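Local coordinates for protein alpha-fucosidase GH29 (Fusarium graminearum, PDB 4PSR) that hydrolyses alpha-L-fucosides as a family 29 glycoside hydrolase, probably removing the alpha-1,6-linked fucose from the reducing-end N-acetylglucosamine of glycoprotein glycans, at residues W35-F38 against T39-Q42; W73-E76 against N77-K80; T408-K411 against E412-L416; E465-D469 against A470-T474. All blocks are in the same frame, centred on the assembly; numbering follows the deposited sequence. Where two conformers were deposited one is given.

Contact 1 (W35-F38 against T39-Q42); sequences WGAF and TTAQ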
loop_
_atom_site.group_PDB
_atom_site.type_symbol
_atom_site.label_atom_id
_atom_site.label_comp_id
_atom_site.label_asym_id
_atom_site.label_seq_id
_atom_site.Cartn_x
_atom_site.Cartn_y
_atom_site.Cartn_z
ATOM N N TRP A 35 -3.603 -14.787 7.676
ATOM C CA TRP A 35 -3.661 -15.901 8.609
ATOM C C TRP A 35 -5.054 -16.445 8.588
ATOM O O TRP A 35 -6.013 -15.711 8.800
ATOM C CB TRP A 35 -3.315 -15.423 10.015
ATOM C CG TRP A 35 -3.301 -16.502 11.064
ATOM C CD1 TRP A 35 -2.512 -17.608 11.104
ATOM C CD2 TRP A 35 -4.137 -16.557 12.215
ATOM N NE1 TRP A 35 -2.807 -18.346 12.220
ATOM C CE2 TRP A 35 -3.801 -17.713 12.921
ATOM C CE3 TRP A 35 -5.145 -15.726 12.712
ATOM C CZ2 TRP A 35 -4.419 -18.064 14.125
ATOM C CZ3 TRP A 35 -5.757 -16.065 13.917
ATOM C CH2 TRP A 35 -5.394 -17.226 14.602
ATOM N N GLY A 36 -5.191 -17.738 8.322
ATOM C CA GLY A 36 -6.514 -18.341 8.275
ATOM C C GLY A 36 -6.463 -19.837 8.010
ATOM O O GLY A 36 -5.428 -20.440 8.166
ATOM N N ALA A 37 -7.593 -20.406 7.611
ATOM C CA ALA A 37 -7.630 -21.831 7.325
ATOM C C ALA A 37 -6.720 -22.180 6.149
ATOM O O ALA A 37 -6.252 -23.300 6.053
ATOM C CB ALA A 37 -9.047 -22.297 7.044
ATOM N N PHE A 38 -6.430 -21.208 5.290
ATOM C CA PHE A 38 -5.492 -21.426 4.183
ATOM C C PHE A 38 -4.072 -21.622 4.686
ATOM O O PHE A 38 -3.219 -22.127 3.951
ATOM C CB PHE A 38 -5.536 -20.269 3.173
ATOM C CG PHE A 38 -5.428 -18.898 3.801
ATOM C CD1 PHE A 38 -4.190 -18.393 4.228
ATOM C CD2 PHE A 38 -6.561 -18.134 4.004
ATOM C CE1 PHE A 38 -4.109 -17.149 4.851
ATOM C CE2 PHE A 38 -6.476 -16.870 4.619
ATOM C CZ PHE A 38 -5.248 -16.407 5.049
ATOM N N THR A 39 -3.804 -21.264 5.947
ATOM C CA THR A 39 -2.494 -21.453 6.538
ATOM C C THR A 39 -2.297 -22.891 7.076
ATOM O O THR A 39 -1.172 -23.298 7.358
ATOM C CB THR A 39 -2.267 -20.440 7.705
ATOM O OG1 THR A 39 -2.660 -19.120 7.286
ATOM C CG2 THR A 39 -0.822 -20.428 8.165
ATOM N N THR A 40 -3.396 -23.613 7.278
ATOM C CA THR A 40 -3.340 -24.895 7.984
ATOM C C THR A 40 -2.293 -25.865 7.402
ATOM O O THR A 40 -1.505 -26.452 8.153
ATOM C CB THR A 40 -4.706 -25.578 8.030
ATOM O OG1 THR A 40 -5.726 -24.637 8.407
ATOM C CG2 THR A 40 -4.695 -26.715 9.041
ATOM N N ALA A 41 -2.249 -25.986 6.074
ATOM C CA ALA A 41 -1.290 -26.905 5.444
ATOM C C ALA A 41 0.166 -26.447 5.569
ATOM O O ALA A 41 1.101 -27.243 5.478
ATOM C CB ALA A 41 -1.643 -27.093 4.008
ATOM N N GLN A 42 0.368 -25.152 5.808
ATOM C CA GLN A 42 1.706 -24.569 5.892
ATOM C C GLN A 42 2.579 -25.026 4.724
ATOM O O GLN A 42 3.752 -25.346 4.892
ATOM C CB GLN A 42 2.385 -24.874 7.250
ATOM C CG GLN A 42 1.545 -24.308 8.438
ATOM C CD GLN A 42 2.178 -24.432 9.802
ATOM O OE1 GLN A 42 1.990 -23.555 10.648
ATOM N NE2 GLN A 42 2.941 -25.482 10.022
HETATM O O HOH W 1 -4.628 -25.158 4.497
#

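Contact 2 (W73-E76 against N77-K80); sequences WGYE and NFIK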
loop_
_atom_site.group_PDB
_atom_site.type_symbol
_atom_site.label_atom_id
_atom_site.label_comp_id
_atom_site.label_asym_id
_atom_site.label_seq_id
_atom_site.Cartn_x
_atom_site.Cartn_y
_atom_site.Cartn_z
ATOM N N TRP A 73 -10.384 -35.928 0.364
ATOM C CA TRP A 73 -9.943 -35.090 1.492
ATOM C C TRP A 73 -9.926 -33.660 0.959
ATOM O O TRP A 73 -8.879 -33.130 0.573
ATOM C CB TRP A 73 -8.557 -35.525 1.951
ATOM C CG TRP A 73 -8.217 -35.323 3.413
ATOM C CD1 TRP A 73 -8.103 -36.303 4.340
ATOM C CD2 TRP A 73 -7.923 -34.085 4.102
ATOM N NE1 TRP A 73 -7.740 -35.781 5.555
ATOM C CE2 TRP A 73 -7.623 -34.416 5.433
ATOM C CE3 TRP A 73 -7.866 -32.734 3.712
ATOM C CZ2 TRP A 73 -7.291 -33.456 6.391
ATOM C CZ3 TRP A 73 -7.526 -31.775 4.681
ATOM C CH2 TRP A 73 -7.234 -32.147 5.994
ATOM N N GLY A 74 -11.105 -33.056 0.883
ATOM C CA GLY A 74 -11.246 -31.745 0.298
ATOM C C GLY A 74 -10.822 -30.619 1.232
ATOM O O GLY A 74 -10.561 -30.818 2.434
ATOM N N TYR A 75 -10.766 -29.414 0.674
ATOM C CA TYR A 75 -10.317 -28.255 1.445
ATOM C C TYR A 75 -11.164 -28.043 2.706
ATOM O O TYR A 75 -10.652 -27.644 3.758
ATOM C CB TYR A 75 -10.324 -26.988 0.580
ATOM C CG TYR A 75 -9.871 -25.779 1.372
ATOM C CD1 TYR A 75 -8.581 -25.713 1.864
ATOM C CD2 TYR A 75 -10.733 -24.746 1.672
ATOM C CE1 TYR A 75 -8.166 -24.657 2.636
ATOM C CE2 TYR A 75 -10.312 -23.659 2.428
ATOM C CZ TYR A 75 -9.038 -23.634 2.907
ATOM O OH TYR A 75 -8.531 -22.592 3.666
ATOM N N GLU A 76 -12.445 -28.350 2.616
ATOM C CA GLU A 76 -13.337 -28.165 3.747
ATOM C C GLU A 76 -12.880 -28.950 4.983
ATOM O O GLU A 76 -13.193 -28.568 6.119
ATOM C CB GLU A 76 -14.782 -28.520 3.373
ATOM C CG GLU A 76 -15.052 -29.988 3.042
ATOM C CD GLU A 76 -14.744 -30.415 1.603
ATOM O OE1 GLU A 76 -14.116 -29.680 0.812
ATOM O OE2 GLU A 76 -15.145 -31.565 1.255
ATOM N N ASN A 77 -12.121 -30.033 4.797
ATOM C CA ASN A 77 -11.597 -30.774 5.949
ATOM C C ASN A 77 -10.635 -29.954 6.835
ATOM O O ASN A 77 -10.478 -30.260 8.027
ATOM C CB ASN A 77 -10.859 -32.047 5.511
ATOM C CG ASN A 77 -11.782 -33.180 5.100
ATOM O OD1 ASN A 77 -13.008 -33.048 5.047
ATOM N ND2 ASN A 77 -11.174 -34.320 4.784
ATOM N N PHE A 78 -9.914 -28.976 6.270
ATOM C CA PHE A 78 -9.055 -28.131 7.106
ATOM C C PHE A 78 -9.884 -27.291 8.091
ATOM O O PHE A 78 -9.411 -26.963 9.187
ATOM C CB PHE A 78 -8.178 -27.205 6.260
ATOM C CG PHE A 78 -7.080 -27.906 5.489
ATOM C CD1 PHE A 78 -5.992 -28.468 6.122
ATOM C CD2 PHE A 78 -7.134 -27.951 4.113
ATOM C CE1 PHE A 78 -4.974 -29.080 5.373
ATOM C CE2 PHE A 78 -6.125 -28.539 3.378
ATOM C CZ PHE A 78 -5.061 -29.107 4.005
ATOM N N ILE A 79 -11.103 -26.955 7.698
ATOM C CA ILE A 79 -12.008 -26.143 8.506
ATOM C C ILE A 79 -12.784 -27.019 9.492
ATOM O O ILE A 79 -12.863 -26.701 10.688
ATOM C CB ILE A 79 -12.985 -25.370 7.590
ATOM C CG1 ILE A 79 -12.187 -24.345 6.761
ATOM C CG2 ILE A 79 -14.114 -24.699 8.409
ATOM C CD1 ILE A 79 -12.905 -23.802 5.565
ATOM N N LYS A 80 -13.319 -28.138 9.013
ATOM C CA LYS A 80 -14.146 -29.010 9.870
ATOM C C LYS A 80 -13.343 -30.057 10.641
ATOM O O LYS A 80 -13.836 -30.622 11.635
ATOM C CB LYS A 80 -15.250 -29.663 9.035
ATOM C CG LYS A 80 -16.321 -28.658 8.649
ATOM C CD LYS A 80 -17.481 -29.278 7.881
ATOM C CE LYS A 80 -18.614 -28.271 7.771
ATOM N NZ LYS A 80 -19.818 -28.884 7.114
HETATM O O HOH W 2 -13.699 -33.602 1.970
#

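Contact 3 (T408-K411 against E412-L416); sequences TRNK and EDDVL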
loop_
_atom_site.group_PDB
_atom_site.type_symbol
_atom_site.label_atom_id
_atom_site.label_comp_id
_atom_site.label_asym_id
_atom_site.label_seq_id
_atom_site.Cartn_x
_atom_site.Cartn_y
_atom_site.Cartn_z
ATOM N N THR A 408 11.026 13.782 1.516
ATOM C CA THR A 408 9.670 14.033 1.995
ATOM C C THR A 408 9.661 15.494 2.464
ATOM O O THR A 408 10.735 16.087 2.647
ATOM C CB THR A 408 9.282 13.127 3.174
ATOM O OG1 THR A 408 10.306 13.198 4.178
ATOM C CG2 THR A 408 9.073 11.666 2.751
ATOM N N ARG A 409 8.490 16.095 2.640
ATOM C CA ARG A 409 8.449 17.493 3.080
ATOM C C ARG A 409 7.316 17.717 4.061
ATOM O O ARG A 409 6.405 16.899 4.166
ATOM C CB ARG A 409 8.431 18.463 1.894
ATOM C CG ARG A 409 7.399 18.201 0.825
ATOM C CD ARG A 409 6.149 18.919 1.142
ATOM N NE ARG A 409 5.058 18.670 0.195
ATOM C CZ ARG A 409 3.840 19.163 0.378
ATOM N NH1 ARG A 409 3.602 19.907 1.445
ATOM N NH2 ARG A 409 2.865 18.899 -0.481
ATOM N N ASN A 410 7.386 18.801 4.828
ATOM C CA ASN A 410 6.318 19.072 5.801
ATOM C C ASN A 410 5.097 19.712 5.136
ATOM O O ASN A 410 5.146 20.158 3.996
ATOM C CB ASN A 410 6.840 19.883 6.999
ATOM C CG ASN A 410 7.246 21.300 6.641
ATOM O OD1 ASN A 410 7.257 21.702 5.486
ATOM N ND2 ASN A 410 7.621 22.065 7.679
ATOM N N LYS A 411 3.995 19.729 5.873
ATOM C CA LYS A 411 2.745 20.327 5.355
ATOM C C LYS A 411 2.867 21.819 5.084
ATOM O O LYS A 411 2.225 22.328 4.174
ATOM C CB LYS A 411 1.566 20.081 6.300
ATOM C CG LYS A 411 1.222 18.593 6.465
ATOM C CD LYS A 411 0.016 18.393 7.350
ATOM C CE LYS A 411 -0.291 16.910 7.481
ATOM N NZ LYS A 411 -1.471 16.656 8.327
ATOM N N GLU A 412 3.677 22.518 5.866
ATOM C CA GLU A 412 3.887 23.937 5.625
ATOM C C GLU A 412 4.749 24.236 4.394
ATOM O O GLU A 412 4.829 25.382 3.961
ATOM C CB GLU A 412 4.505 24.577 6.863
ATOM C CG GLU A 412 3.483 24.767 7.975
ATOM C CD GLU A 412 2.335 25.679 7.542
ATOM O OE1 GLU A 412 2.617 26.757 6.951
ATOM O OE2 GLU A 412 1.159 25.298 7.766
ATOM N N ASP A 413 5.389 23.201 3.834
ATOM C CA ASP A 413 6.183 23.306 2.610
ATOM C C ASP A 413 7.413 24.191 2.756
ATOM O O ASP A 413 7.840 24.806 1.786
ATOM C CB ASP A 413 5.328 23.764 1.425
ATOM C CG ASP A 413 5.906 23.340 0.089
ATOM O OD1 ASP A 413 6.545 22.262 0.002
ATOM O OD2 ASP A 413 5.696 24.075 -0.902
ATOM N N ASP A 414 7.984 24.219 3.958
ATOM C CA ASP A 414 9.239 24.947 4.224
ATOM C C ASP A 414 10.334 24.090 4.831
ATOM O O ASP A 414 11.412 24.609 5.141
ATOM C CB ASP A 414 9.018 26.221 5.081
ATOM C CG ASP A 414 8.455 25.938 6.467
ATOM O OD1 ASP A 414 8.279 24.784 6.896
ATOM O OD2 ASP A 414 8.174 26.923 7.192
ATOM N N VAL A 415 10.089 22.779 4.980
ATOM C CA VAL A 415 11.119 21.853 5.447
ATOM C C VAL A 415 11.189 20.654 4.491
ATOM O O VAL A 415 10.168 20.010 4.199
ATOM C CB VAL A 415 10.868 21.337 6.872
ATOM C CG1 VAL A 415 11.885 20.282 7.233
ATOM C CG2 VAL A 415 10.933 22.492 7.899
ATOM N N LEU A 416 12.381 20.402 3.969
ATOM C CA LEU A 416 12.639 19.224 3.137
ATOM C C LEU A 416 13.470 18.253 3.938
ATOM O O LEU A 416 14.539 18.599 4.456
ATOM C CB LEU A 416 13.390 19.634 1.872
ATOM C CG LEU A 416 13.676 18.568 0.795
ATOM C CD1 LEU A 416 12.370 18.052 0.128
ATOM C CD2 LEU A 416 14.669 19.097 -0.239
#

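Contact 4 (E465-D469 against A470-T474); sequences EQSKD and ALDIT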
loop_
_atom_site.group_PDB
_atom_site.type_symbol
_atom_site.label_atom_id
_atom_site.label_comp_id
_atom_site.label_asym_id
_atom_site.label_seq_id
_atom_site.Cartn_x
_atom_site.Cartn_y
_atom_site.Cartn_z
ATOM N N GLU A 465 28.237 23.433 0.305
ATOM C CA GLU A 465 28.494 24.292 -0.839
ATOM C C GLU A 465 27.596 23.804 -1.946
ATOM O O GLU A 465 27.297 22.617 -1.999
ATOM C CB GLU A 465 29.939 24.164 -1.349
ATOM C CG GLU A 465 31.032 24.665 -0.442
ATOM C CD GLU A 465 31.038 26.174 -0.276
ATOM O OE1 GLU A 465 30.555 26.917 -1.175
ATOM O OE2 GLU A 465 31.539 26.609 0.778
ATOM N N GLN A 466 27.211 24.708 -2.839
ATOM C CA GLN A 466 26.378 24.391 -3.992
ATOM C C GLN A 466 27.216 24.399 -5.263
ATOM O O GLN A 466 27.602 25.458 -5.752
ATOM C CB GLN A 466 25.233 25.404 -4.118
ATOM C CG GLN A 466 24.207 25.040 -5.167
ATOM C CD GLN A 466 23.202 26.133 -5.429
ATOM O OE1 GLN A 466 23.541 27.321 -5.467
ATOM N NE2 GLN A 466 21.948 25.735 -5.632
ATOM N N SER A 467 27.496 23.216 -5.797
ATOM C CA SER A 467 28.136 23.088 -7.097
ATOM C C SER A 467 27.075 23.059 -8.189
ATOM O O SER A 467 25.870 23.051 -7.881
ATOM C CB SER A 467 28.990 21.809 -7.137
ATOM O OG SER A 467 28.196 20.622 -7.005
ATOM N N LYS A 468 27.501 23.065 -9.452
ATOM C CA LYS A 468 26.600 22.826 -10.572
ATOM C C LYS A 468 25.829 21.545 -10.377
ATOM O O LYS A 468 24.620 21.501 -10.596
ATOM C CB LYS A 468 27.381 22.725 -11.877
ATOM C CG LYS A 468 27.972 24.023 -12.325
ATOM C CD LYS A 468 28.876 23.804 -13.524
ATOM C CE LYS A 468 28.092 23.442 -14.771
ATOM N NZ LYS A 468 29.006 23.245 -15.931
ATOM N N ASP A 469 26.533 20.501 -9.963
ATOM C CA ASP A 469 25.948 19.170 -9.906
ATOM C C ASP A 469 25.015 18.981 -8.708
ATOM O O ASP A 469 24.053 18.220 -8.807
ATOM C CB ASP A 469 27.048 18.108 -9.861
ATOM C CG ASP A 469 27.816 17.982 -11.175
ATOM O OD1 ASP A 469 27.297 18.398 -12.233
ATOM O OD2 ASP A 469 28.943 17.446 -11.144
ATOM N N ALA A 470 25.274 19.659 -7.594
ATOM C CA ALA A 470 24.554 19.358 -6.350
ATOM C C ALA A 470 24.767 20.316 -5.198
ATOM O O ALA A 470 25.787 21.003 -5.111
ATOM C CB ALA A 470 24.963 17.959 -5.863
ATOM N N LEU A 471 23.831 20.305 -4.260
ATOM C CA LEU A 471 24.125 20.791 -2.919
ATOM C C LEU A 471 24.950 19.725 -2.207
ATOM O O LEU A 471 24.461 18.625 -1.916
ATOM C CB LEU A 471 22.853 21.099 -2.127
ATOM C CG LEU A 471 22.954 21.371 -0.626
ATOM C CD1 LEU A 471 23.915 22.533 -0.329
ATOM C CD2 LEU A 471 21.592 21.667 0.014
ATOM N N ASP A 472 26.208 20.061 -1.926
ATOM C CA ASP A 472 27.159 19.140 -1.335
ATOM C C ASP A 472 27.269 19.390 0.161
ATOM O O ASP A 472 27.831 20.399 0.588
ATOM C CB ASP A 472 28.519 19.305 -2.027
ATOM C CG ASP A 472 28.465 18.958 -3.498
ATOM O OD1 ASP A 472 27.957 17.866 -3.833
ATOM O OD2 ASP A 472 28.913 19.774 -4.331
ATOM N N ILE A 473 26.735 18.465 0.952
ATOM C CA ILE A 473 26.608 18.599 2.394
ATOM C C ILE A 473 27.643 17.723 3.112
ATOM O O ILE A 473 27.689 16.509 2.914
ATOM C CB ILE A 473 25.197 18.172 2.849
ATOM C CG1 ILE A 473 24.133 19.010 2.127
ATOM C CG2 ILE A 473 25.057 18.286 4.353
ATOM C CD1 ILE A 473 22.663 18.549 2.371
ATOM N N THR A 474 28.452 18.339 3.968
ATOM C CA THR A 474 29.417 17.608 4.791
ATOM C C THR A 474 28.799 17.223 6.123
ATOM O O THR A 474 28.349 18.073 6.886
ATOM C CB THR A 474 30.657 18.467 5.042
ATOM O OG1 THR A 474 31.288 18.724 3.785
ATOM C CG2 THR A 474 31.640 17.753 5.956
#

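Contact 1 (W35-F38 against T39-Q42)
Three groups converge on the carbonyl oxygen of Ala-37. The hydroxyl of Thr-40 donates to it over 2.8 Å (OG1 to Ala-37 O), and the amide of the same residue does so over 3.1 Å (Thr-40 N to Ala-37 O), both arriving from one face of the carbonyl plane. The torsion of Thr-40 explains the double grip: with chi1 at -46°, OG1 lies beside its own backbone N, and the two donors become a pair of prongs. A water, 2.9 Å from Ala-37 O, donates the third bond and accepts one from the amide of Ala-41. The stretch is the loop that leaves strand 29-33, the first of the TIM barrel, and it bends twice in quick succession: Thr-39 N bonds Gly-36 O at 2.9 Å, and a type I turn from Thr-39 to Gln-42 follows. The hydroxyl of Thr-39 reaches back to the start of the loop, where Gly-36 N donates to Thr-39 OG1 over 3.1 Å in a nearly straight bond (163° at the hydrogen); this hydroxyl is also hydrogen-bonded to Ser-312 OG. Phe-38 swings its ring beneath this bond. One ring face lies under Gly-36 N, which stands 3.5 Å above the plane toward the rim, while ring atom CE1 touches Thr-39 OG1, also at 3.5 Å. A chi1 of 49° folds the ring back over the chain in this way. Farther out, the Phe-38 ring meets that of His-126, a neighbour of the bound fucose.

Contact 2 (W73-E76 against N77-K80)
The indole of Trp-73 carries Asn-77 on one face and presents its edge to Phe-78. On that face the CB of Asn-77 makes a CH-pi contact, 3.5 Å from the centroid of the six-membered ring of Trp-73 and close to its normal. The amide stands steeply on the indole, the two planes 75° apart, and brings Asn-77 ND2 to 3.3 Å from Trp-73 CD2. At the edge, Trp-73 CZ3 points into the middle of the Phe-78 ring, giving a T-shaped pair with centroids 4.8 Å apart and planes at 67°. Tyr-75 approaches Phe-78 differently: its CD1 lies near the plane of that ring, at the edge, 3.5 Å from Phe-78 CD2. Together the three rings make an aromatic cluster around a helix start, an example of how side chains just before a helix can pack on those of its first turn. The CG of Tyr-75 is anti to the backbone N (chi1 180°), which carries the phenol across the edge of Phe-78, with its CE2 side near Ile-79 CD1. In the backbone, Asn-77 N bonds Gly-74 O and Phe-78 N bonds Tyr-75 O, each at 2.9 Å, before Lys-80 N reaches Glu-76 O at 2.9 Å in the regular helical pattern. Outside the turn, Trp-73 NE1 bonds Lys-83 O and Tyr-75 OH bonds Asp-128 OD2. Helix 76-80 packs against helix 189-195, whose Leu-194 touches Glu-76 and Ile-79, and against strand 82-83, whose Ala-82 meets Trp-73 and Asn-77; His-63 of helix 58-66 bonds Trp-73 O.

Contact 3 (T408-K411 against E412-L416)
The side chain of Asn-410 ties the turn together through hydrogen bonds to Asp-414 and Val-415. Its OD1 accepts from Asp-414 N at 3.0 Å, in the amide plane and on a lone pair, and from Val-415 N at 3.1 Å, which comes from above that plane. Its other arm is almost straight: ND2 donates to Asp-414 OD1 over 2.9 Å with 168° at the hydrogen. A chi1 of 68° turns the amide inward to meet all three. The backbone of Asn-410 is used as well, its N bonding Val-415 O at 3.1 Å, while its O is gripped from opposite faces by Asp-413 N and Arg-409 NH1. Charge adds a weaker element. Arg-409 NE and Asp-413 OD1 form a long salt bridge, 3.9 Å apart, with the oxygen well out of the guanidinium plane; NE instead hydrogen-bonds Ala-378 O, and OD1 a Tris molecule, probably from the crystallisation liquor. Two van der Waals contacts set carbon against polar atoms: Val-415 CG2 lies 3.3 Å from Asn-410 ND2, and Leu-416 CD1 3.6 Å from Thr-408 O. With a type I turn from Asn-410 to Asp-413, these bonds close a beta hairpin whose strands, 405-409 and 415-420, are neighbours in an antiparallel sheet of the C-terminal domain.

Contact 4 (E465-D469 against A470-T474)
A pair of backbone bonds joins Glu-465 to Asp-472 at the tight end of this hairpin: Asp-472 N meets Glu-465 O at 2.8 Å, and Glu-465 N meets Asp-472 O at 3.1 Å. Next comes a non-hydrogen-bonded pair, Gln-466 with Leu-471, where the backbones draw in to 4.4 Å between the two CA atoms. Ser-467 N then bonds Ala-470 O at 2.9 Å, but the return bond, Ala-470 N to Ser-467 O, is stretched to 3.5 Å and weak, so the ladder slackens just where the chain turns. On the face shared by Glu-465 and Asp-472, the serine hydroxyl adds a side-chain link. A chi1 of 64° places OG within reach of two acceptors, 2.9 Å from Asp-472 OD2 and 3.1 Å from Ala-470 O, and its single proton could serve either. The other carboxylate oxygen, Asp-472 OD1, is hydrogen-bonded to Ser-430 OG, so both carboxylate oxygens have a hydroxyl nearby. On the opposite face, Leu-471 CD1 rests 3.8 Å from Glu-465 O, and Gln-466 NE2 bonds Leu-434 O and Val-440 O. By contrast, Lys-468 and Asp-469 at the tip have helical backbone angles and lie exposed, as does Glu-465, whose carboxylate turns from Asp-472. Strand 471-474 is the middle one of a three-stranded antiparallel sheet, flanked by 464-466 and 428-431, and Leu-471 and Ile-473 bear on Leu-489 and Leu-487 of strand 485-491.

The four local contacts fall into two groups. Contacts 1 and 2 adjoin within the catalytic TIM-barrel region: Tyr-75 OH packs 3.0 Å from Phe-38 N, and Thr-40 CG2 lies 3.6 Å from Phe-78 CD1. Contact 1 lies nearer the sugar, the side chain of Phe-38 being about 8 Å from the bound fucose and that of Tyr-75 about 12 Å. Contacts 3 and 4 are hairpin turns of the beta domain that follows the barrel, their nearest atoms about 7 Å apart; strand 485-491 touches side chains from both. The groups occupy opposite sides of the chain's centre, with contacts 1 and 3 about 44 Å apart between centres.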